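Local coordinates for protein dTDP-4-dehydrorhamnose 3-epimerase (Streptomyces niveus, PDB 2C0Z) that catalyses the 3-epimerisation of a dTDP-linked 4-keto-6-deoxy sugar, acting together with NovU in biosynthesis of the antibiotic novobiocin, at residues V83-G88 with L112-R117; F91-V95 with L162-P167; L97-P102 with L192-C198. One frame throughout, in Å; residues are numbered along the deposited sequence.

Contact 1: V83-G88 with L112-R117; sequences VTCVRG and LDDVSR. With EDO (1,2-ethanediol), chain D; EDO (1,2-ethanediol), chain C.
Leu112 and Cys85 form the tight part of this contact. The Leu112 side chain turns toward strand 81-87. Cys85 CB lies 3.2 Å from Leu112 O and 3.9 Å from Leu112 CB. Val83 packs on Tyr141, probably the proton donor as in related epimerases, and lies near His128, probably a substrate-binding residue.

Toward residues 86-88 the contact is looser and wetter. The extended Arg117 side chain reaches Val86 O with NH1 at 3.3 Å. Waters bridge Cys85 O to Arg117 NH1 and Val86 O to Arg117 NH2. A 1,2-ethanediol, probably from the crystallisation liquor, binds Arg117 NH2 and Asp114 O. Gly88 and Asp114 bond reciprocally: Gly88 N donates to Asp114 OD2 at 2.9 Å, from above the carboxylate plane, and Asp114 N donates to Gly88 O at 2.9 Å. Asp114 CG sits between its own N and carbonyl carbon (chi1 65°), which brings the carboxylate to Gly88 N.

Asp114 OD2 also forms a salt bridge with Arg87 of the second subunit. One carboxylate oxygen thus serves both the backbone at Gly88, just past the classic beta bulge of Val86 and Arg87 against Thr138, and the dimer interface. This would probably stabilise its negative charge.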
loop_
_atom_site.group_PDB
_atom_site.type_symbol
_atom_site.label_atom_id
_atom_site.label_comp_id
_atom_site.label_asym_id
_atom_site.label_seq_id
_atom_site.Cartn_x
_atom_site.Cartn_y
_atom_site.Cartn_z
ATOM N N VAL A 83 -2.990 7.650 -3.477
ATOM C CA VAL A 83 -3.053 7.772 -2.030
ATOM C C VAL A 83 -4.318 7.178 -1.440
ATOM O O VAL A 83 -5.410 7.389 -1.961
ATOM C CB VAL A 83 -2.794 9.213 -1.540
ATOM C CG1 VAL A 83 -3.876 10.165 -1.979
ATOM C CG2 VAL A 83 -2.603 9.256 -0.023
ATOM N N THR A 84 -4.166 6.478 -0.304
ATOM C CA THR A 84 -5.311 5.977 0.430
ATOM C C THR A 84 -5.073 6.006 1.926
ATOM O O THR A 84 -3.929 6.058 2.379
ATOM C CB THR A 84 -5.646 4.547 -0.060
ATOM O OG1 THR A 84 -6.950 4.188 0.357
ATOM C CG2 THR A 84 -4.751 3.481 0.534
ATOM N N CYS A 85 -6.141 6.029 2.704
ATOM C CA CYS A 85 -6.008 5.968 4.161
ATOM C C CYS A 85 -6.349 4.575 4.644
ATOM O O CYS A 85 -7.447 4.076 4.410
ATOM C CB CYS A 85 -6.891 7.006 4.820
ATOM S SG CYS A 85 -6.917 6.904 6.631
ATOM N N VAL A 86 -5.358 3.931 5.245
ATOM C CA VAL A 86 -5.482 2.515 5.651
ATOM C C VAL A 86 -5.891 2.364 7.115
ATOM O O VAL A 86 -6.245 1.267 7.556
ATOM C CB VAL A 86 -4.234 1.707 5.358
ATOM C CG1 VAL A 86 -3.958 1.632 3.840
ATOM C CG2 VAL A 86 -3.042 2.230 6.111
ATOM N N ARG A 87 -5.832 3.443 7.881
ATOM C CA ARG A 87 -6.270 3.440 9.273
ATOM C C ARG A 87 -6.665 4.838 9.655
ATOM O O ARG A 87 -5.919 5.785 9.404
ATOM C CB ARG A 87 -5.148 2.957 10.177
ATOM C CG ARG A 87 -5.440 2.932 11.669
ATOM C CD ARG A 87 -4.133 2.744 12.399
ATOM N NE ARG A 87 -4.216 2.286 13.756
ATOM C CZ ARG A 87 -3.194 1.687 14.419
ATOM N NH1 ARG A 87 -1.949 1.440 13.853
ATOM N NH2 ARG A 87 -3.430 1.315 15.674
ATOM N N GLY A 88 -7.812 4.981 10.271
ATOM C CA GLY A 88 -8.265 6.281 10.685
ATOM C C GLY A 88 -8.973 7.027 9.572
ATOM O O GLY A 88 -9.641 6.434 8.716
ATOM N N LEU A 112 -10.696 10.496 3.024
ATOM C CA LEU A 112 -10.036 9.201 2.869
ATOM C C LEU A 112 -10.018 8.561 4.237
ATOM O O LEU A 112 -9.357 9.073 5.159
ATOM C CB LEU A 112 -8.617 9.357 2.304
ATOM C CG LEU A 112 -8.519 9.960 0.898
ATOM C CD1 LEU A 112 -7.052 9.938 0.437
ATOM C CD2 LEU A 112 -9.425 9.215 -0.061
ATOM N N ASP A 113 -10.748 7.462 4.393
ATOM C CA ASP A 113 -10.779 6.802 5.687
ATOM C C ASP A 113 -10.745 5.300 5.532
ATOM O O ASP A 113 -10.729 4.767 4.412
ATOM C CB ASP A 113 -11.962 7.301 6.538
ATOM C CG ASP A 113 -13.314 6.941 5.958
ATOM O OD1 ASP A 113 -13.422 5.972 5.205
ATOM O OD2 ASP A 113 -14.353 7.572 6.229
ATOM N N ASP A 114 -10.732 4.647 6.678
ATOM C CA ASP A 114 -10.683 3.198 6.739
ATOM C C ASP A 114 -12.051 2.512 6.733
ATOM O O ASP A 114 -12.146 1.315 7.028
ATOM C CB ASP A 114 -9.848 2.743 7.926
ATOM C CG ASP A 114 -10.433 3.112 9.274
ATOM O OD1 ASP A 114 -11.568 3.630 9.343
ATOM O OD2 ASP A 114 -9.768 2.888 10.340
ATOM N N VAL A 115 -13.081 3.265 6.367
ATOM C CA VAL A 115 -14.418 2.743 6.216
ATOM C C VAL A 115 -14.753 2.572 4.740
ATOM O O VAL A 115 -14.980 1.468 4.267
ATOM C CB VAL A 115 -15.453 3.669 6.903
ATOM C CG1 VAL A 115 -16.864 3.143 6.684
ATOM C CG2 VAL A 115 -15.150 3.729 8.381
ATOM N N SER A 116 -14.821 3.683 4.012
ATOM C CA SER A 116 -15.003 3.637 2.563
ATOM C C SER A 116 -13.752 3.283 1.784
ATOM O O SER A 116 -13.828 2.746 0.659
ATOM C CB SER A 116 -15.664 4.927 2.053
ATOM O OG SER A 116 -14.947 6.095 2.362
ATOM N N ARG A 117 -12.605 3.597 2.356
ATOM C CA ARG A 117 -11.347 3.144 1.784
ATOM C C ARG A 117 -11.128 3.533 0.313
ATOM O O ARG A 117 -10.577 2.761 -0.506
ATOM C CB ARG A 117 -11.198 1.642 1.993
ATOM C CG ARG A 117 -11.106 1.260 3.459
ATOM C CD ARG A 117 -10.656 -0.182 3.683
ATOM N NE ARG A 117 -10.620 -0.592 5.100
ATOM C CZ ARG A 117 -9.582 -0.457 5.906
ATOM N NH1 ARG A 117 -8.426 0.028 5.478
ATOM N NH2 ARG A 117 -9.698 -0.855 7.169
HETATM C C1 EDO D . -13.582 -1.931 8.383
HETATM O O1 EDO D . -12.427 -1.959 7.536
HETATM C C2 EDO D . -14.079 -0.521 8.717
HETATM O O2 EDO D . -13.061 0.191 9.416
HETATM C C1 EDO C . -16.448 1.612 -0.879
HETATM O O1 EDO C . -15.833 2.876 -1.001
HETATM C C2 EDO C . -17.879 1.833 -0.451
HETATM O O2 EDO C . -18.487 2.810 -1.287
HETATM O O HOH W 1 -8.084 1.634 0.287
HETATM O O HOH W 2 -8.981 5.953 2.293
HETATM O O HOH W 3 -7.830 1.633 3.102
HETATM O O HOH W 4 -7.328 -0.795 8.860
#

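Contact 2: F91-V95 with L162-P167; sequences FDVVV and LAIDWP
Phe91, Val93 and Val95 point from one face of their strand toward the irregular segment 162-167. The two segments run in nearly opposite directions, 175° apart end to end. No hydrogen bond joins them, and side chains make the contact.

At one end, the Phe91 ring reaches from the strand to the turn at Asp165. Its CG is anti to the backbone N (chi1 -177°), and this carries the ring out to Pro167 and Trp166. Pro167 meets the ring obliquely, with CD 3.6 Å from Phe91 CD2. The Trp166 side chain crosses that of Phe91 at about a right angle. Trp166 CE3 comes to the edge of the phenyl ring, 4.1 Å from Phe91 CD2. The indole NE1 is bonded to Pro157 O. The inverse gamma turn centred on Asp165 brings its carbonyl close to the phenyl ring, with Asp165 O 3.7 Å from Phe91 CE2.

In the middle, Val93 meets two side chains, chiefly Trp166 through CG2 and Ile164 through CG1. CG2 packs at a slant against the indole, 3.7 Å from Trp166 CZ3. CG1 meets Ile164 CD1 tip to tip at 4.0 Å. Ile164 also turns its CG2 methyl back over the centre of the Trp166 ring, 3.5 Å above the plane.

At the other end, Val95 and Leu162 also approach tip to tip, with Val95 CG1 3.6 Å from Leu162 CD2.

On the other side of the strand, Asp92 OD1 bonds His128 NE2. Strand 89-96 lies between strands 107-113 and 126-132 in the five-stranded antiparallel sheet of this cupin fold. The 162-167 loop packs on that sheet. Trp107 of strand 107-113 borders Phe91 and Ile164, while Ile70 of strand 67-73 borders Val95, Ile164 and Trp166.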
loop_
_atom_site.group_PDB
_atom_site.type_symbol
_atom_site.label_atom_id
_atom_site.label_comp_id
_atom_site.label_asym_id
_atom_site.label_seq_id
_atom_site.Cartn_x
_atom_site.Cartn_y
_atom_site.Cartn_z
ATOM N N PHE A 91 -8.759 14.308 6.001
ATOM C CA PHE A 91 -9.273 15.191 4.990
ATOM C C PHE A 91 -8.127 15.393 4.006
ATOM O O PHE A 91 -7.129 16.052 4.327
ATOM C CB PHE A 91 -9.706 16.499 5.643
ATOM C CG PHE A 91 -10.341 17.486 4.694
ATOM C CD1 PHE A 91 -11.583 17.218 4.141
ATOM C CD2 PHE A 91 -9.695 18.687 4.371
ATOM C CE1 PHE A 91 -12.207 18.149 3.277
ATOM C CE2 PHE A 91 -10.321 19.637 3.545
ATOM C CZ PHE A 91 -11.566 19.348 2.987
ATOM N N ASP A 92 -8.259 14.818 2.822
ATOM C CA ASP A 92 -7.203 14.830 1.816
ATOM C C ASP A 92 -7.462 15.926 0.800
ATOM O O ASP A 92 -8.575 16.070 0.295
ATOM C CB ASP A 92 -7.179 13.478 1.103
ATOM C CG ASP A 92 -5.989 13.338 0.221
ATOM O OD1 ASP A 92 -4.919 13.001 0.791
ATOM O OD2 ASP A 92 -6.025 13.620 -1.003
ATOM N N VAL A 93 -6.440 16.692 0.477
ATOM C CA VAL A 93 -6.597 17.865 -0.410
ATOM C C VAL A 93 -5.640 17.809 -1.569
ATOM O O VAL A 93 -4.418 17.591 -1.409
ATOM C CB VAL A 93 -6.403 19.169 0.390
ATOM C CG1 VAL A 93 -6.437 20.417 -0.488
ATOM C CG2 VAL A 93 -7.461 19.267 1.448
ATOM N N VAL A 94 -6.193 18.008 -2.753
ATOM C CA VAL A 94 -5.395 18.195 -3.958
ATOM C C VAL A 94 -5.510 19.655 -4.389
ATOM O O VAL A 94 -6.566 20.303 -4.238
ATOM C CB VAL A 94 -5.792 17.245 -5.110
ATOM C CG1 VAL A 94 -5.462 15.793 -4.764
ATOM C CG2 VAL A 94 -7.265 17.356 -5.435
ATOM N N VAL A 95 -4.414 20.173 -4.920
ATOM C CA VAL A 95 -4.329 21.595 -5.292
ATOM C C VAL A 95 -3.750 21.678 -6.679
ATOM O O VAL A 95 -2.697 21.100 -6.946
ATOM C CB VAL A 95 -3.435 22.358 -4.336
ATOM C CG1 VAL A 95 -3.376 23.866 -4.743
ATOM C CG2 VAL A 95 -3.929 22.152 -2.901
ATOM N N LEU A 162 -5.766 29.947 -1.653
ATOM C CA LEU A 162 -6.394 28.640 -1.514
ATOM C C LEU A 162 -7.444 28.657 -0.411
ATOM O O LEU A 162 -8.542 28.151 -0.600
ATOM C CB LEU A 162 -5.321 27.566 -1.234
ATOM C CG LEU A 162 -4.188 27.461 -2.261
ATOM C CD1 LEU A 162 -3.162 26.444 -1.812
ATOM C CD2 LEU A 162 -4.693 27.086 -3.661
ATOM N N ALA A 163 -7.090 29.216 0.747
ATOM C CA ALA A 163 -7.995 29.331 1.870
ATOM C C ALA A 163 -8.681 27.993 2.183
ATOM O O ALA A 163 -9.897 27.890 2.265
ATOM C CB ALA A 163 -9.023 30.447 1.630
ATOM N N ILE A 164 -7.855 26.954 2.303
ATOM C CA ILE A 164 -8.354 25.611 2.486
ATOM C C ILE A 164 -9.075 25.491 3.837
ATOM O O ILE A 164 -8.581 25.960 4.858
ATOM C CB ILE A 164 -7.210 24.618 2.376
ATOM C CG1 ILE A 164 -6.637 24.647 0.949
ATOM C CG2 ILE A 164 -7.714 23.206 2.757
ATOM C CD1 ILE A 164 -5.226 24.055 0.776
ATOM N N ASP A 165 -10.228 24.835 3.820
ATOM C CA ASP A 165 -11.051 24.652 5.018
ATOM C C ASP A 165 -10.612 23.399 5.795
ATOM O O ASP A 165 -11.330 22.408 5.838
ATOM C CB ASP A 165 -12.543 24.523 4.610
ATOM C CG ASP A 165 -13.069 25.732 3.795
ATOM O OD1 ASP A 165 -12.993 26.892 4.294
ATOM O OD2 ASP A 165 -13.582 25.608 2.647
ATOM N N TRP A 166 -9.426 23.458 6.387
ATOM C CA TRP A 166 -8.901 22.355 7.200
ATOM C C TRP A 166 -9.814 22.121 8.388
ATOM O O TRP A 166 -10.138 23.082 9.091
ATOM C CB TRP A 166 -7.502 22.699 7.706
ATOM C CG TRP A 166 -6.492 22.918 6.630
ATOM C CD1 TRP A 166 -5.865 24.087 6.343
ATOM C CD2 TRP A 166 -5.967 21.944 5.693
ATOM N NE1 TRP A 166 -5.001 23.926 5.282
ATOM C CE2 TRP A 166 -5.027 22.620 4.872
ATOM C CE3 TRP A 166 -6.190 20.583 5.466
ATOM C CZ2 TRP A 166 -4.318 21.977 3.838
ATOM C CZ3 TRP A 166 -5.463 19.940 4.442
ATOM C CH2 TRP A 166 -4.567 20.651 3.627
ATOM N N PRO A 167 -10.212 20.878 8.624
ATOM C CA PRO A 167 -11.136 20.559 9.733
ATOM C C PRO A 167 -10.406 20.463 11.069
ATOM O O PRO A 167 -10.389 19.402 11.709
ATOM C CB PRO A 167 -11.716 19.209 9.308
ATOM C CG PRO A 167 -10.593 18.540 8.594
ATOM C CD PRO A 167 -9.895 19.672 7.832
#

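Contact 3: L97-P102 with L192-C198; sequences LRVGSP and LPTYATC
Val99 and Thr194 form a single beta bridge, held by two backbone hydrogen bonds. Val99 N donates to Pro193 O at 2.9 Å, and Tyr195 N donates to Val99 O at 2.8 Å with an N-H...O angle of 173°. A water links Val99 O to Ala196 N.

The aromatic contacts centre on Tyr195. With chi1 at 178° its ring swings away from the backbone N and lies against Ser101 and Pro102. Ser101 CA and Pro102 CD make CH-pi contacts over one ring face, with Ser101 CA 3.9 Å from the Tyr195 ring centroid. The Arg98 guanidinium stands nearly perpendicular to this ring, at 81°, with NE near the ring edge.

Apolar contacts flank the bridge. Val99 CG2 touches Leu192 CB at 4.0 Å, and Leu97 CB lies 4.2 Å from Pro193 CD. Van der Waals packing adds Arg98 CG against Cys198 SG at 3.7 Å.

The polar ends have partners elsewhere. Arg98 NE forms a salt bridge with Asp96, Ser101 OG is bonded to Asp96, and Tyr195 OH to Glu18.

The arrangement joins a type II beta turn, Arg98 to Ser101 with Gly100 at its third position, to the start of helix 195-198. Thr194 is the N-cap of that helix, its side chain accepting a weak bond from Thr197 N.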
loop_
_atom_site.group_PDB
_atom_site.type_symbol
_atom_site.label_atom_id
_atom_site.label_comp_id
_atom_site.label_asym_id
_atom_site.label_seq_id
_atom_site.Cartn_x
_atom_site.Cartn_y
_atom_site.Cartn_z
ATOM N N LEU A 97 -1.596 23.266 -9.069
ATOM C CA LEU A 97 -0.487 24.228 -9.041
ATOM C C LEU A 97 0.017 24.550 -10.449
ATOM O O LEU A 97 1.052 25.206 -10.598
ATOM C CB LEU A 97 0.645 23.665 -8.174
ATOM C CG LEU A 97 0.285 23.479 -6.696
ATOM C CD1 LEU A 97 1.459 22.792 -5.996
ATOM C CD2 LEU A 97 -0.058 24.793 -6.035
ATOM N N ARG A 98 -0.697 24.084 -11.474
ATOM C CA ARG A 98 -0.226 24.171 -12.858
ATOM C C ARG A 98 -0.639 25.516 -13.458
ATOM O O ARG A 98 -1.802 25.744 -13.782
ATOM C CB ARG A 98 -0.790 23.045 -13.680
ATOM C CG ARG A 98 -0.450 21.665 -13.114
ATOM C CD ARG A 98 -1.184 20.555 -13.774
ATOM N NE ARG A 98 -2.624 20.678 -13.551
ATOM C CZ ARG A 98 -3.549 19.797 -13.955
ATOM N NH1 ARG A 98 -3.224 18.689 -14.611
ATOM N NH2 ARG A 98 -4.818 20.021 -13.674
ATOM N N VAL A 99 0.316 26.408 -13.593
ATOM C CA VAL A 99 0.056 27.724 -14.136
ATOM C C VAL A 99 -0.510 27.601 -15.546
ATOM O O VAL A 99 0.052 26.933 -16.421
ATOM C CB VAL A 99 1.322 28.597 -14.102
ATOM C CG1 VAL A 99 1.070 29.932 -14.741
ATOM C CG2 VAL A 99 1.806 28.767 -12.689
ATOM N N GLY A 100 -1.637 28.261 -15.765
ATOM C CA GLY A 100 -2.324 28.178 -17.035
ATOM C C GLY A 100 -3.494 27.232 -17.054
ATOM O O GLY A 100 -4.336 27.273 -17.980
ATOM N N SER A 101 -3.583 26.360 -16.044
ATOM C CA SER A 101 -4.676 25.417 -15.982
ATOM C C SER A 101 -5.973 26.172 -15.688
ATOM O O SER A 101 -5.981 27.105 -14.877
ATOM C CB SER A 101 -4.451 24.436 -14.830
ATOM O OG SER A 101 -5.641 23.692 -14.624
ATOM N N PRO A 102 -7.089 25.737 -16.269
ATOM C CA PRO A 102 -8.368 26.337 -15.906
ATOM C C PRO A 102 -8.643 26.323 -14.408
ATOM O O PRO A 102 -9.364 27.186 -13.892
ATOM C CB PRO A 102 -9.396 25.474 -16.644
ATOM C CG PRO A 102 -8.670 24.871 -17.765
ATOM C CD PRO A 102 -7.234 24.695 -17.306
ATOM N N LEU A 192 6.560 27.255 -9.882
ATOM C CA LEU A 192 5.422 26.358 -10.087
ATOM C C LEU A 192 5.464 25.680 -11.437
ATOM O O LEU A 192 5.988 26.236 -12.392
ATOM C CB LEU A 192 4.106 27.117 -9.919
ATOM C CG LEU A 192 3.853 27.710 -8.537
ATOM C CD1 LEU A 192 2.503 28.367 -8.496
ATOM C CD2 LEU A 192 3.945 26.625 -7.446
ATOM N N PRO A 193 4.860 24.490 -11.520
ATOM C CA PRO A 193 4.701 23.778 -12.769
ATOM C C PRO A 193 3.839 24.578 -13.759
ATOM O O PRO A 193 2.995 25.322 -13.309
ATOM C CB PRO A 193 3.954 22.503 -12.344
ATOM C CG PRO A 193 4.120 22.400 -10.897
ATOM C CD PRO A 193 4.211 23.778 -10.399
ATOM N N THR A 194 4.036 24.392 -15.065
ATOM C CA THR A 194 3.163 24.988 -16.060
ATOM C C THR A 194 2.222 23.924 -16.628
ATOM O O THR A 194 2.599 22.780 -16.838
ATOM C CB THR A 194 3.943 25.726 -17.171
ATOM O OG1 THR A 194 4.450 24.797 -18.127
ATOM C CG2 THR A 194 5.148 26.442 -16.588
ATOM N N TYR A 195 0.976 24.303 -16.842
ATOM C CA TYR A 195 -0.024 23.384 -17.356
ATOM C C TYR A 195 0.382 22.794 -18.710
ATOM O O TYR A 195 0.252 21.588 -18.909
ATOM C CB TYR A 195 -1.346 24.132 -17.431
ATOM C CG TYR A 195 -2.515 23.376 -17.985
ATOM C CD1 TYR A 195 -3.013 22.227 -17.360
ATOM C CD2 TYR A 195 -3.158 23.833 -19.120
ATOM C CE1 TYR A 195 -4.092 21.552 -17.867
ATOM C CE2 TYR A 195 -4.241 23.161 -19.627
ATOM C CZ TYR A 195 -4.701 22.033 -19.014
ATOM O OH TYR A 195 -5.780 21.391 -19.562
ATOM N N ALA A 196 0.923 23.613 -19.605
ATOM C CA ALA A 196 1.342 23.097 -20.924
ATOM C C ALA A 196 2.360 21.958 -20.795
ATOM O O ALA A 196 2.282 20.956 -21.519
ATOM C CB ALA A 196 1.933 24.221 -21.768
ATOM N N THR A 197 3.305 22.130 -19.872
ATOM C CA THR A 197 4.363 21.159 -19.620
ATOM C C THR A 197 3.777 19.884 -19.033
ATOM O O THR A 197 4.154 18.785 -19.406
ATOM C CB THR A 197 5.415 21.762 -18.661
ATOM O OG1 THR A 197 6.033 22.895 -19.263
ATOM C CG2 THR A 197 6.584 20.821 -18.402
ATOM N N CYS A 198 2.818 20.021 -18.126
ATOM C CA CYS A 198 2.234 18.832 -17.507
ATOM C C CYS A 198 1.422 18.051 -18.534
ATOM O O CYS A 198 1.441 16.824 -18.515
ATOM C CB CYS A 198 1.363 19.201 -16.308
ATOM S SG CYS A 198 2.289 19.989 -15.000
HETATM O O HOH W 5 0.532 26.673 -19.416
#

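Overall arrangement
From the N terminus, the chain reaches strand 81-87, passes through Gly88 into strand 89-96, turns through 97-102 and returns along strand 107-113. Contact 1 closes this excursion at 112-117, after 23 intervening residues. Contact 2 spans 66 residues and brings the loop after strand 152-154 back to strand 89-96. Contact 3 spans 89 residues and fixes the C-terminal segment to the 97-102 loop. All three cross one another in sequence, and none nests. Contacts 1 and 2 touch where Leu112 packs on Asp92. Contact 3 lies on the opposite side of the chain's centre from contact 1, their centres about 29 Å apart.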